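Discoidin-2 (Dictyostelium discoideum, PDB 2VM9) binds galactose and N-acetylgalactosamine as a trimeric lectin and may take part in spore formation and in building the spore coat. Local coordinates at residues R218-S223 / I236-N241; G172-N177 / A242-T247; T184-V189 / G230-F235. One frame throughout, in Å; residues are numbered along the deposited sequence. Where two conformers were deposited one is given.

Contact 1 of 3, residues R218-S223 / I236-N241; sequences RWEGKS and ITWGNN
Arg218 reaches across to Trp238, Gly239 and Asn241. Arg218 CB lies over the centre of the Trp238 indole, 3.7 Å above the ring plane. CG is anti to the carbonyl carbon (chi1 -57°), and the chain then runs extended to NE. Arg218 CD comes down on the pyrrole part of the same face, 3.5 Å from Trp238 NE1, a CH-pi contact close to the ring normal. Farther out, the guanidinium has left the ring: CZ is at best weakly attracted to the indole, and the two planes stand 55° apart. Gly239 CA lies over one face of the guanidinium, 3.6 Å from Arg218 NH1. Arg218 NH1 donates to Asn241 OD1 at 2.8 Å, the amide plane standing nearly upright to the guanidinium, and also forms a salt bridge to Asp213.

The backbones pair as an antiparallel hairpin. Glu220 and Ile236 form a hydrogen-bonded pair, with Glu220 N 2.9 Å from Ile236 O, and the Thr237 hydroxyl OG1 donates to Arg218 O at 2.7 Å. Asp209 of the second subunit packs on both Arg218 and Trp238.

Arg218 and Trp238 are carbohydrate-binding residues. The aliphatic part of Arg218 lies on one face of the indole while Asn241 and Asp213 hold its NH1, which fixes the two side chains against each other. This is consistent with their role in carbohydrate binding, where an aromatic surface can take sugar C-H groups.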
ATOM      1  N   ARG A 218      38.929  16.009   9.801  1.00  5.46           N
ATOM      2  CA  ARG A 218      37.828  16.899   9.414  1.00  5.35           C
ATOM      3  C   ARG A 218      37.302  16.408   8.068  1.00  5.50           C
ATOM      4  O   ARG A 218      38.001  16.466   7.047  1.00  6.10           O
ATOM      5  CB  ARG A 218      38.306  18.358   9.269  1.00  5.93           C
ATOM      6  CG  ARG A 218      38.972  18.978  10.520  1.00  5.24           C
ATOM      7  CD  ARG A 218      39.410  20.398  10.211  1.00  7.01           C
ATOM      8  NE  ARG A 218      40.118  20.979  11.344  1.00  7.52           N
ATOM      9  CZ  ARG A 218      41.440  21.027  11.444  1.00  7.72           C
ATOM     10  NH1 ARG A 218      42.213  20.542  10.479  1.00  6.02           N
ATOM     11  NH2 ARG A 218      41.984  21.640  12.499  1.00  9.04           N
ATOM     12  N   TRP A 219      36.103  15.853   8.076  1.00  6.16           N
ATOM     13  CA  TRP A 219      35.438  15.553   6.825  1.00  5.84           C
ATOM     14  C   TRP A 219      33.933  15.700   7.013  1.00  5.93           C
ATOM     15  O   TRP A 219      33.408  15.516   8.108  1.00  4.90           O
ATOM     16  CB  TRP A 219      35.822  14.180   6.265  1.00  6.38           C
ATOM     17  CG  TRP A 219      35.533  12.988   7.141  1.00  4.90           C
ATOM     18  CD1 TRP A 219      36.438  12.263   7.889  1.00  4.89           C
ATOM     19  CD2 TRP A 219      34.277  12.341   7.306  1.00  5.47           C
ATOM     20  NE1 TRP A 219      35.805  11.226   8.538  1.00  8.55           N
ATOM     21  CE2 TRP A 219      34.477  11.246   8.190  1.00  8.47           C
ATOM     22  CE3 TRP A 219      32.995  12.568   6.775  1.00  4.80           C
ATOM     23  CZ2 TRP A 219      33.436  10.391   8.584  1.00  9.47           C
ATOM     24  CZ3 TRP A 219      31.938  11.703   7.167  1.00  7.63           C
ATOM     25  CH2 TRP A 219      32.178  10.634   8.059  1.00  7.47           C
ATOM     26  N   GLU A 220      33.243  16.037   5.941  1.00  6.85           N
ATOM     27  CA  GLU A 220      31.784  16.131   6.031  1.00  6.91           C
ATOM     28  C   GLU A 220      31.212  15.855   4.630  1.00  7.19           C
ATOM     29  O   GLU A 220      31.862  16.146   3.622  1.00  6.46           O
ATOM     30  CB  GLU A 220      31.351  17.512   6.546  1.00  7.15           C
ATOM     31  CG  GLU A 220      29.831  17.711   6.661  1.00  8.27           C
ATOM     32  CD  GLU A 220      29.416  18.982   7.387  1.00 10.62           C
ATOM     33  OE1 GLU A 220      30.276  19.866   7.632  1.00 12.13           O
ATOM     34  OE2 GLU A 220      28.206  19.072   7.741  1.00 14.34           O
ATOM     35  N   GLY A 221      29.999  15.322   4.596  1.00  5.95           N
ATOM     36  CA  GLY A 221      29.230  15.230   3.356  1.00  6.19           C
ATOM     37  C   GLY A 221      27.886  15.881   3.623  1.00  7.67           C
ATOM     38  O   GLY A 221      27.354  15.800   4.755  1.00  5.72           O
ATOM     39  N   LYS A 222      27.344  16.531   2.587  1.00  7.70           N
ATOM     40  CA  LYS A 222      26.004  17.109   2.628  1.00 10.05           C
ATOM     41  C   LYS A 222      25.323  16.769   1.300  1.00 10.59           C
ATOM     42  O   LYS A 222      25.948  16.862   0.230  1.00 10.58           O
ATOM     43  CB  LYS A 222      26.063  18.637   2.734  1.00 10.91           C
ATOM     44  CG  LYS A 222      26.467  19.176   4.076  1.00 15.38           C
ATOM     45  CD  LYS A 222      26.453  20.712   4.068  1.00 18.47           C
ATOM     46  CE  LYS A 222      27.038  21.226   5.388  1.00 24.57           C
ATOM     47  NZ  LYS A 222      27.094  22.720   5.410  1.00 27.19           N
ATOM     48  N   SER A 223      24.054  16.388   1.380  1.00 10.78           N
ATOM     49  CA  SER A 223      23.220  16.309   0.180  1.00 10.46           C
ATOM     50  C   SER A 223      22.548  17.677  -0.004  1.00 11.15           C
ATOM     51  O   SER A 223      21.981  18.235   0.945  1.00 10.90           O
ATOM     52  CB  SER A 223      22.192  15.193   0.313  1.00 10.86           C
ATOM     53  OG  SER A 223      21.358  15.430   1.428  1.00 11.26           O
ATOM     54  N   ILE A 236      33.267  17.792   1.804  1.00  6.90           N
ATOM     55  CA  ILE A 236      33.826  18.981   2.423  1.00  6.57           C
ATOM     56  C   ILE A 236      34.992  18.596   3.330  1.00  6.95           C
ATOM     57  O   ILE A 236      34.888  17.623   4.090  1.00  7.20           O
ATOM     58  CB  ILE A 236      32.729  19.642   3.294  1.00  6.84           C
ATOM     59  CG1 ILE A 236      31.485  19.960   2.444  1.00  6.95           C
ATOM     60  CG2 ILE A 236      33.288  20.854   4.049  1.00  8.48           C
ATOM     61  CD1 ILE A 236      30.263  20.281   3.274  1.00 12.05           C
ATOM     62  N   THR A 237      36.084  19.355   3.250  1.00  5.80           N
ATOM     63  CA  THR A 237      37.068  19.337   4.316  1.00  5.39           C
ATOM     64  C   THR A 237      37.490  20.780   4.612  1.00  5.98           C
ATOM     65  O   THR A 237      37.103  21.706   3.911  1.00  6.35           O
ATOM     66  CB  THR A 237      38.280  18.390   3.981  1.00  5.15           C
ATOM     67  OG1 THR A 237      39.049  18.170   5.173  1.00  5.01           O
ATOM     68  CG2 THR A 237      39.181  18.980   2.876  1.00  5.12           C
ATOM     69  N   TRP A 238      38.277  20.964   5.662  1.00  5.41           N
ATOM     70  CA  TRP A 238      38.701  22.309   6.038  1.00  6.20           C
ATOM     71  C   TRP A 238      39.948  22.152   6.884  1.00  6.44           C
ATOM     72  O   TRP A 238      40.575  21.069   6.872  1.00  5.71           O
ATOM     73  CB  TRP A 238      37.557  23.131   6.684  1.00  6.13           C
ATOM     74  CG  TRP A 238      36.997  22.583   7.997  1.00  6.54           C
ATOM     75  CD1 TRP A 238      37.211  23.094   9.239  1.00  7.05           C
ATOM     76  CD2 TRP A 238      36.129  21.445   8.172  1.00  6.44           C
ATOM     77  NE1 TRP A 238      36.536  22.355  10.188  1.00  5.90           N
ATOM     78  CE2 TRP A 238      35.864  21.334   9.559  1.00  7.42           C
ATOM     79  CE3 TRP A 238      35.549  20.512   7.295  1.00  6.36           C
ATOM     80  CZ2 TRP A 238      35.069  20.307  10.094  1.00  6.78           C
ATOM     81  CZ3 TRP A 238      34.740  19.500   7.815  1.00  7.48           C
ATOM     82  CH2 TRP A 238      34.512  19.400   9.219  1.00  6.58           C
ATOM     83  N   GLY A 239      40.382  23.215   7.555  1.00  6.63           N
ATOM     84  CA  GLY A 239      41.766  23.211   8.054  1.00  6.24           C
ATOM     85  C   GLY A 239      42.704  22.787   6.927  1.00  6.54           C
ATOM     86  O   GLY A 239      42.473  23.126   5.760  1.00  7.54           O
ATOM     87  N   ASN A 240      43.757  22.039   7.254  1.00  5.78           N
ATOM     88  CA  ASN A 240      44.692  21.543   6.244  1.00  6.71           C
ATOM     89  C   ASN A 240      44.591  20.040   5.912  1.00  6.38           C
ATOM     90  O   ASN A 240      45.503  19.460   5.325  1.00  6.15           O
ATOM     91  CB  ASN A 240      46.137  21.926   6.612  1.00  6.16           C
ATOM     92  CG  ASN A 240      46.348  23.424   6.617  1.00 11.61           C
ATOM     93  OD1 ASN A 240      45.717  24.148   5.867  1.00 11.62           O
ATOM     94  ND2 ASN A 240      47.210  23.894   7.501  1.00 15.88           N
ATOM     95  N   ASN A 241      43.446  19.426   6.208  1.00  6.07           N
ATOM     96  CA  ASN A 241      43.310  18.001   5.945  1.00  6.06           C
ATOM     97  C   ASN A 241      43.415  17.673   4.480  1.00  6.30           C
ATOM     98  O   ASN A 241      42.785  18.328   3.658  1.00  7.48           O
ATOM     99  CB  ASN A 241      41.961  17.492   6.442  1.00  5.46           C
ATOM    100  CG  ASN A 241      41.874  17.502   7.949  1.00  5.58           C
ATOM    101  OD1 ASN A 241      41.657  18.545   8.556  1.00  5.42           O
ATOM    102  ND2 ASN A 241      42.018  16.330   8.548  1.00  6.52           N
TER

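Contact 2 of 3, residues G172-N177 / A242-T247; sequences GDRSLN and AVYDLT
Arg174 grips the carbonyl of Tyr244 side-on, with Arg174 NE 3.0 Å and Arg174 NH2 2.9 Å from Tyr244 O, both donors approaching from the same face of the carbonyl plane. The bends at chi2 (-67°) and chi3 (80°) bring CD and NE back over the Tyr244 ring, and the guanidinium lies flat on it. The planes are only 5° apart and the centres of guanidinium and ring 3.7 Å, with Arg174 CZ above Tyr244 CE2, so a cation-pi stack is added to the two bonds; CD also rests over the ring face. One residue on, Asp245 OD1 takes an almost straight bond from Gly172 N at 2.9 Å, met from above the carboxylate plane, while OD2 has its salt bridge with Lys207.

One backbone bond and a water follow. Val243 N donates to Leu176 O at 2.8 Å, and the water accepts from Leu176 N while lying 2.8 Å from Val243 O. Within the loop there is an Asx turn (Ser175 N to Asp173 OD1), with Ser175 OG donating to the same oxygen, which also forms a salt bridge with Arg187; a type I turn runs from Arg174 to Asn177. The apolar contact is Leu176 CB against Val243 CB at 3.9 Å; Ala242 CB also lies against the carbonyl O of Asn177.

Tyr244 and Asp245 both face Asp209, a carbohydrate-binding residue, which makes a classic beta bulge. The contact thus fastens the loop after strand 163-170 onto strand 243-254 at its beta bulge, in the H-type lectin domain and next to its sugar-binding region.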
ATOM      1  N   GLY A 172      36.273   9.983  -5.659  1.00  8.26           N
ATOM      2  CA  GLY A 172      36.718   9.234  -6.825  1.00  9.74           C
ATOM      3  C   GLY A 172      37.969   9.778  -7.467  1.00  9.27           C
ATOM      4  O   GLY A 172      38.436   9.242  -8.485  1.00 10.59           O
ATOM      5  N   ASP A 173      38.526  10.827  -6.867  1.00  8.36           N
ATOM      6  CA  ASP A 173      39.805  11.387  -7.291  1.00  8.17           C
ATOM      7  C   ASP A 173      40.420  12.205  -6.148  1.00  8.08           C
ATOM      8  O   ASP A 173      39.912  12.186  -5.023  1.00  7.23           O
ATOM      9  CB  ASP A 173      39.655  12.231  -8.570  1.00  8.49           C
ATOM     10  CG  ASP A 173      38.906  13.539  -8.356  1.00 10.85           C
ATOM     11  OD1 ASP A 173      38.644  13.950  -7.202  1.00  8.71           O
ATOM     12  OD2 ASP A 173      38.594  14.204  -9.382  1.00 14.37           O
ATOM     13  N   ARG A 174      41.502  12.925  -6.456  1.00  7.52           N
ATOM     14  CA  ARG A 174      42.296  13.592  -5.413  1.00  9.10           C
ATOM     15  C   ARG A 174      41.925  15.067  -5.232  1.00  8.78           C
ATOM     16  O   ARG A 174      42.748  15.873  -4.745  1.00  8.24           O
ATOM     17  CB  ARG A 174      43.789  13.459  -5.714  1.00  9.60           C
ATOM     18  CG  ARG A 174      44.215  12.051  -6.047  1.00 13.09           C
ATOM     19  CD  ARG A 174      44.093  11.104  -4.860  1.00 12.16           C
ATOM     20  NE  ARG A 174      42.730  10.599  -4.594  1.00 12.00           N
ATOM     21  CZ  ARG A 174      42.146   9.570  -5.205  1.00 13.86           C
ATOM     22  NH1 ARG A 174      42.785   8.913  -6.186  1.00 14.98           N
ATOM     23  NH2 ARG A 174      40.918   9.189  -4.836  1.00 11.49           N
ATOM     24  N   SER A 175      40.690  15.397  -5.593  1.00  8.20           N
ATOM     25  CA  SER A 175      40.182  16.762  -5.542  1.00  9.49           C
ATOM     26  C   SER A 175      40.359  17.438  -4.182  1.00  9.30           C
ATOM     27  O   SER A 175      40.570  18.663  -4.125  1.00 10.12           O
ATOM     28  CB  SER A 175      38.693  16.783  -5.902  1.00  9.95           C
ATOM     29  OG  SER A 175      38.549  16.616  -7.272  1.00 15.48           O
ATOM     30  N   LEU A 176      40.222  16.666  -3.099  1.00  7.87           N
ATOM     31  CA  LEU A 176      40.352  17.196  -1.748  1.00  7.04           C
ATOM     32  C   LEU A 176      41.638  16.770  -1.050  1.00  6.50           C
ATOM     33  O   LEU A 176      41.803  16.984   0.164  1.00  7.05           O
ATOM     34  CB  LEU A 176      39.137  16.792  -0.895  1.00  7.09           C
ATOM     35  CG  LEU A 176      37.782  17.384  -1.313  1.00  6.74           C
ATOM     36  CD1 LEU A 176      36.762  16.979  -0.238  1.00  8.92           C
ATOM     37  CD2 LEU A 176      37.819  18.935  -1.476  1.00  9.59           C
ATOM     38  N   ASN A 177      42.551  16.208  -1.822  1.00  5.52           N
ATOM     39  CA  ASN A 177      43.769  15.629  -1.271  1.00  6.39           C
ATOM     40  C   ASN A 177      44.939  16.600  -1.097  1.00  6.75           C
ATOM     41  O   ASN A 177      46.072  16.170  -0.855  1.00  7.27           O
ATOM     42  CB  ASN A 177      44.228  14.425  -2.095  1.00  5.77           C
ATOM     43  CG  ASN A 177      45.103  13.491  -1.279  1.00  7.41           C
ATOM     44  OD1 ASN A 177      44.757  13.158  -0.133  1.00  7.52           O
ATOM     45  ND2 ASN A 177      46.234  13.066  -1.854  1.00  7.58           N
ATOM     46  N   ALA A 242      44.186  16.637   4.183  1.00  5.92           N
ATOM     47  CA  ALA A 242      44.279  16.075   2.832  1.00  6.56           C
ATOM     48  C   ALA A 242      43.345  14.866   2.819  1.00  6.22           C
ATOM     49  O   ALA A 242      43.625  13.837   3.451  1.00  5.64           O
ATOM     50  CB  ALA A 242      45.720  15.656   2.545  1.00  6.96           C
ATOM     51  N   VAL A 243      42.225  14.988   2.112  1.00  5.39           N
ATOM     52  CA  VAL A 243      41.269  13.870   2.018  1.00  5.93           C
ATOM     53  C   VAL A 243      41.481  13.172   0.676  1.00  6.20           C
ATOM     54  O   VAL A 243      41.356  13.805  -0.369  1.00  6.00           O
ATOM     55  CB  VAL A 243      39.808  14.362   2.126  1.00  6.28           C
ATOM     56  CG1 VAL A 243      38.814  13.209   1.829  1.00  6.66           C
ATOM     57  CG2 VAL A 243      39.554  15.003   3.509  1.00  6.02           C
ATOM     58  N   TYR A 244      41.836  11.879   0.720  1.00  5.54           N
ATOM     59  CA  TYR A 244      42.157  11.107  -0.491  1.00  6.06           C
ATOM     60  C   TYR A 244      40.889  10.609  -1.184  1.00  6.64           C
ATOM     61  O   TYR A 244      40.731  10.742  -2.408  1.00  7.49           O
ATOM     62  CB  TYR A 244      43.063   9.929  -0.093  1.00  5.86           C
ATOM     63  CG  TYR A 244      43.656   9.171  -1.241  1.00  7.34           C
ATOM     64  CD1 TYR A 244      44.959   9.450  -1.658  1.00 10.91           C
ATOM     65  CD2 TYR A 244      42.931   8.188  -1.907  1.00  8.39           C
ATOM     66  CE1 TYR A 244      45.531   8.754  -2.688  1.00 14.36           C
ATOM     67  CE2 TYR A 244      43.496   7.485  -2.967  1.00 11.44           C
ATOM     68  CZ  TYR A 244      44.807   7.784  -3.336  1.00 14.71           C
ATOM     69  OH  TYR A 244      45.411   7.117  -4.377  1.00 19.36           O
ATOM     70  N   ASP A 245      39.969  10.052  -0.397  1.00  6.25           N
ATOM     71  CA  ASP A 245      38.656   9.655  -0.922  1.00  6.37           C
ATOM     72  C   ASP A 245      37.656   9.530   0.236  1.00  5.79           C
ATOM     73  O   ASP A 245      38.044   9.346   1.405  1.00  5.09           O
ATOM     74  CB  ASP A 245      38.759   8.307  -1.672  1.00  6.97           C
ATOM     75  CG  ASP A 245      37.573   8.051  -2.604  1.00  8.07           C
ATOM     76  OD1 ASP A 245      36.854   9.007  -2.938  1.00  7.16           O
ATOM     77  OD2 ASP A 245      37.367   6.881  -3.015  1.00 10.39           O
ATOM     78  N   LEU A 246      36.378   9.683  -0.090  1.00  5.61           N
ATOM     79  CA  LEU A 246      35.283   9.413   0.855  1.00  5.25           C
ATOM     80  C   LEU A 246      34.189   8.782   0.050  1.00  5.57           C
ATOM     81  O   LEU A 246      34.010   9.140  -1.130  1.00  5.17           O
ATOM     82  CB  LEU A 246      34.725  10.712   1.447  1.00  5.46           C
ATOM     83  CG  LEU A 246      35.621  11.482   2.414  1.00  7.03           C
ATOM     84  CD1 LEU A 246      35.041  12.893   2.609  1.00  6.98           C
ATOM     85  CD2 LEU A 246      35.747  10.725   3.738  1.00  6.92           C
ATOM     86  N   THR A 247      33.426   7.891   0.682  1.00  5.58           N
ATOM     87  CA  THR A 247      32.264   7.279   0.025  1.00  5.78           C
ATOM     88  C   THR A 247      31.058   7.369   0.942  1.00  6.42           C
ATOM     89  O   THR A 247      31.170   7.084   2.132  1.00  5.46           O
ATOM     90  CB  THR A 247      32.504   5.782  -0.330  1.00  5.87           C
ATOM     91  OG1 THR A 247      33.644   5.667  -1.186  1.00  6.20           O
ATOM     92  CG2 THR A 247      31.272   5.194  -1.024  1.00  6.48           C
TER
HETATM   93  O   HOH W   1      40.065  13.857  -2.813  1.00  6.39           O
HETATM   94  O   HOH W   2      39.452   6.820  -5.691  1.00 22.12           O
HETATM   95  O   HOH W   3      45.280  11.822   2.072  1.00  9.67           O

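Contact 3 of 3, residues T184-V189 / G230-F235; sequences TIVRHV and GFDLTF
Ile185 CD1 comes within 3.4 Å of Phe235 CD2, and Arg187 CG touches CE2 of the same ring. Leu233 CD1, from the same strand as Phe235, lies over the centre of one ring face, 3.6 Å above the plane, and Ile185 O is at the edge. Ile185 CD1 also lies over the guanidinium of Arg187, toward the rim. At the other end, Val189 CB sits over a face of the Phe231 ring, 3.5 Å from Phe231 CE2, while Leu233 CD2 meets that ring's edge and Tyr250 stacks edge-to-face with it.

These residues share the inner side of an antiparallel pair, strands 183-190 and 230-237, in the beta-sandwich of the H-type lectin domain, facing strands 163-170, 200-211 and 243-254. Ile185-Phe235, Arg187-Leu233 and Val189-Phe231 are its hydrogen-bonded pairs; Arg187 N is 2.9 Å from Leu233 O.

On the opposite side stand Val186, His188, Asp232 and Thr234. In one of its two conformers, His188 ND1 donates to Asp232 OD1 at 2.8 Å; the oxygen lies in the imidazole plane but is approached from above the carboxylate plane. Asp232 OD2 is bound by Asn225, and Val186 CG1 packs against the carboxylate carbon, Asp232 CG, at 3.5 Å. Arg187 turns its polar end to Ile171 O and Asp173.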
ATOM      1  N   THR A 184      35.867  22.193  -1.040  1.00  8.98           N
ATOM      2  CA  THR A 184      34.676  21.369  -1.292  1.00 10.60           C
ATOM      3  C   THR A 184      34.664  20.902  -2.727  1.00 11.49           C
ATOM      4  O   THR A 184      35.237  21.551  -3.614  1.00 13.07           O
ATOM      5  CB  THR A 184      33.315  22.092  -0.926  1.00 11.60           C
ATOM      6  OG1 THR A 184      33.078  23.200  -1.815  1.00 14.25           O
ATOM      7  CG2 THR A 184      33.309  22.622   0.468  1.00 11.40           C
ATOM      8  N   ILE A 185      34.056  19.756  -2.960  1.00 11.41           N
ATOM      9  CA  ILE A 185      33.802  19.312  -4.331  1.00 12.01           C
ATOM     10  C   ILE A 185      32.403  18.733  -4.377  1.00 12.58           C
ATOM     11  O   ILE A 185      31.914  18.199  -3.379  1.00 12.37           O
ATOM     12  CB  ILE A 185      34.837  18.320  -4.840  1.00 12.08           C
ATOM     13  CG1 ILE A 185      34.943  17.051  -3.985  1.00 12.77           C
ATOM     14  CG2 ILE A 185      36.180  18.985  -4.982  1.00 14.41           C
ATOM     15  CD1 ILE A 185      33.888  15.965  -4.438  1.00 15.11           C
ATOM     16  N   VAL A 186      31.770  18.856  -5.527  1.00 11.34           N
ATOM     17  CA  VAL A 186      30.405  18.414  -5.663  1.00 11.79           C
ATOM     18  C   VAL A 186      30.432  17.234  -6.614  1.00 11.68           C
ATOM     19  O   VAL A 186      31.067  17.314  -7.677  1.00 10.76           O
ATOM     20  CB  VAL A 186      29.516  19.544  -6.261  1.00 12.86           C
ATOM     21  CG1 VAL A 186      28.217  18.969  -6.818  1.00 15.82           C
ATOM     22  CG2 VAL A 186      29.239  20.580  -5.232  1.00 15.57           C
ATOM     23  N   ARG A 187      29.753  16.161  -6.238  1.00 10.60           N
ATOM     24  CA  ARG A 187      29.478  15.077  -7.167  1.00 11.14           C
ATOM     25  C   ARG A 187      27.991  15.068  -7.422  1.00 12.53           C
ATOM     26  O   ARG A 187      27.201  14.944  -6.486  1.00 11.61           O
ATOM     27  CB  ARG A 187      29.917  13.724  -6.593  1.00 10.82           C
ATOM     28  CG  ARG A 187      31.418  13.573  -6.482  1.00 11.71           C
ATOM     29  CD  ARG A 187      32.054  13.569  -7.870  1.00 15.44           C
ATOM     30  NE  ARG A 187      33.513  13.573  -7.819  1.00 17.99           N
ATOM     31  CZ  ARG A 187      34.279  14.660  -7.924  1.00 21.82           C
ATOM     32  NH1 ARG A 187      33.740  15.870  -8.071  1.00 24.08           N
ATOM     33  NH2 ARG A 187      35.604  14.540  -7.893  1.00 22.88           N
ATOM     34  N   HIS A 188      27.602  15.192  -8.694  1.00 13.26           N
ATOM     35  CA  HIS A 188      26.185  15.154  -8.987  0.50 13.77           C
ATOM     36  C   HIS A 188      25.717  13.737  -9.173  1.00 14.24           C
ATOM     37  O   HIS A 188      26.340  12.933  -9.872  1.00 15.94           O
ATOM     38  CB  HIS A 188      25.762  16.021 -10.174  0.50 13.78           C
ATOM     39  CG  HIS A 188      24.280  16.034 -10.369  0.50 13.34           C
ATOM     40  ND1 HIS A 188      23.437  16.804  -9.598  0.50 11.76           N
ATOM     41  CD2 HIS A 188      23.485  15.320 -11.199  0.50 11.92           C
ATOM     42  CE1 HIS A 188      22.188  16.587  -9.968  0.50 12.50           C
ATOM     43  NE2 HIS A 188      22.192  15.691 -10.937  0.50 11.27           N
ATOM     44  N   VAL A 189      24.634  13.416  -8.478  1.00 14.34           N
ATOM     45  CA  VAL A 189      24.048  12.095  -8.471  1.00 14.18           C
ATOM     46  C   VAL A 189      22.713  12.165  -9.209  1.00 14.46           C
ATOM     47  O   VAL A 189      21.889  13.020  -8.933  1.00 13.14           O
ATOM     48  CB  VAL A 189      23.862  11.588  -7.016  1.00 14.90           C
ATOM     49  CG1 VAL A 189      23.281  10.177  -6.992  1.00 15.06           C
ATOM     50  CG2 VAL A 189      25.218  11.640  -6.253  1.00 15.08           C
ATOM     51  N   GLY A 230      17.683  14.181  -9.110  1.00 12.95           N
ATOM     52  CA  GLY A 230      18.947  13.856  -8.459  1.00 12.74           C
ATOM     53  C   GLY A 230      19.328  14.864  -7.413  1.00 11.80           C
ATOM     54  O   GLY A 230      18.501  15.631  -6.948  1.00 11.54           O
ATOM     55  N   PHE A 231      20.596  14.837  -7.010  1.00 11.37           N
ATOM     56  CA  PHE A 231      21.038  15.782  -5.992  1.00 10.35           C
ATOM     57  C   PHE A 231      22.541  15.939  -6.094  1.00 10.03           C
ATOM     58  O   PHE A 231      23.195  15.233  -6.866  1.00 10.59           O
ATOM     59  CB  PHE A 231      20.628  15.279  -4.595  1.00 10.47           C
ATOM     60  CG  PHE A 231      21.412  14.066  -4.118  1.00 10.06           C
ATOM     61  CD1 PHE A 231      22.473  14.220  -3.230  1.00 11.09           C
ATOM     62  CD2 PHE A 231      21.086  12.779  -4.564  1.00 10.70           C
ATOM     63  CE1 PHE A 231      23.186  13.119  -2.781  1.00 10.03           C
ATOM     64  CE2 PHE A 231      21.816  11.661  -4.124  1.00 11.58           C
ATOM     65  CZ  PHE A 231      22.874  11.841  -3.233  1.00 12.10           C
ATOM     66  N   ASP A 232      23.089  16.868  -5.323  1.00  9.17           N
ATOM     67  CA  ASP A 232      24.545  17.014  -5.268  1.00  9.18           C
ATOM     68  C   ASP A 232      25.044  16.522  -3.917  1.00  8.80           C
ATOM     69  O   ASP A 232      24.522  16.937  -2.877  1.00  9.65           O
ATOM     70  CB  ASP A 232      24.941  18.504  -5.392  1.00  9.35           C
ATOM     71  CG  ASP A 232      24.744  19.062  -6.784  1.00 10.69           C
ATOM     72  OD1 ASP A 232      24.881  18.322  -7.768  1.00 11.89           O
ATOM     73  OD2 ASP A 232      24.512  20.278  -6.871  1.00 11.45           O
ATOM     74  N   LEU A 233      26.045  15.655  -3.944  1.00  8.74           N
ATOM     75  CA  LEU A 233      26.765  15.298  -2.709  1.00  8.19           C
ATOM     76  C   LEU A 233      27.953  16.247  -2.651  1.00  7.77           C
ATOM     77  O   LEU A 233      28.855  16.174  -3.497  1.00  7.63           O
ATOM     78  CB  LEU A 233      27.240  13.859  -2.765  1.00  9.13           C
ATOM     79  CG  LEU A 233      27.593  13.184  -1.413  1.00 11.77           C
ATOM     80  CD1 LEU A 233      28.368  14.102  -0.489  1.00 10.82           C
ATOM     81  CD2 LEU A 233      26.370  12.671  -0.703  1.00 13.14           C
ATOM     82  N   THR A 234      27.915  17.173  -1.698  1.00  7.19           N
ATOM     83  CA  THR A 234      29.012  18.086  -1.525  1.00  7.19           C
ATOM     84  C   THR A 234      29.938  17.453  -0.477  1.00  7.22           C
ATOM     85  O   THR A 234      29.496  17.198   0.647  1.00  7.16           O
ATOM     86  CB  THR A 234      28.515  19.465  -1.078  1.00  8.32           C
ATOM     87  OG1 THR A 234      27.633  20.002  -2.090  1.00  9.34           O
ATOM     88  CG2 THR A 234      29.710  20.403  -0.876  1.00  8.80           C
ATOM     89  N   PHE A 235      31.180  17.168  -0.889  1.00  6.70           N
ATOM     90  CA  PHE A 235      32.193  16.598   0.001  1.00  6.33           C
ATOM     91  C   PHE A 235      32.984  17.783   0.509  1.00  6.56           C
ATOM     92  O   PHE A 235      33.356  18.662  -0.275  1.00  6.84           O
ATOM     93  CB  PHE A 235      33.109  15.650  -0.758  1.00  6.33           C
ATOM     94  CG  PHE A 235      32.423  14.387  -1.217  1.00  5.46           C
ATOM     95  CD1 PHE A 235      32.528  13.230  -0.462  1.00  5.88           C
ATOM     96  CD2 PHE A 235      31.700  14.359  -2.415  1.00  7.81           C
ATOM     97  CE1 PHE A 235      31.921  12.048  -0.879  1.00  6.47           C
ATOM     98  CE2 PHE A 235      31.057  13.184  -2.836  1.00  8.00           C
ATOM     99  CZ  PHE A 235      31.173  12.016  -2.067  1.00  8.38           C
TER

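Overall arrangement
From the N terminus the chain passes through the calcium-binding beta-sandwich and the linker before reaching all three contacts in the lectin-like region. The loop 172-177 comes first, and its pairing with 242-247 in contact 2 closes a long loop that encloses the other two. Within it, segments 184-189, 218-223, 230-235 and 236-241 follow in order, so contacts 3 and 1 cross: strand 230-237 is the central strand shared by both, with 183-190 and 216-224 on its flanks. Contact 2 ties this sheet to the other: Asp173 bridges to Arg187, Leu246 packs on Phe235, and Val243 on Thr237. Strand 216-224 continues the sheet into the second subunit.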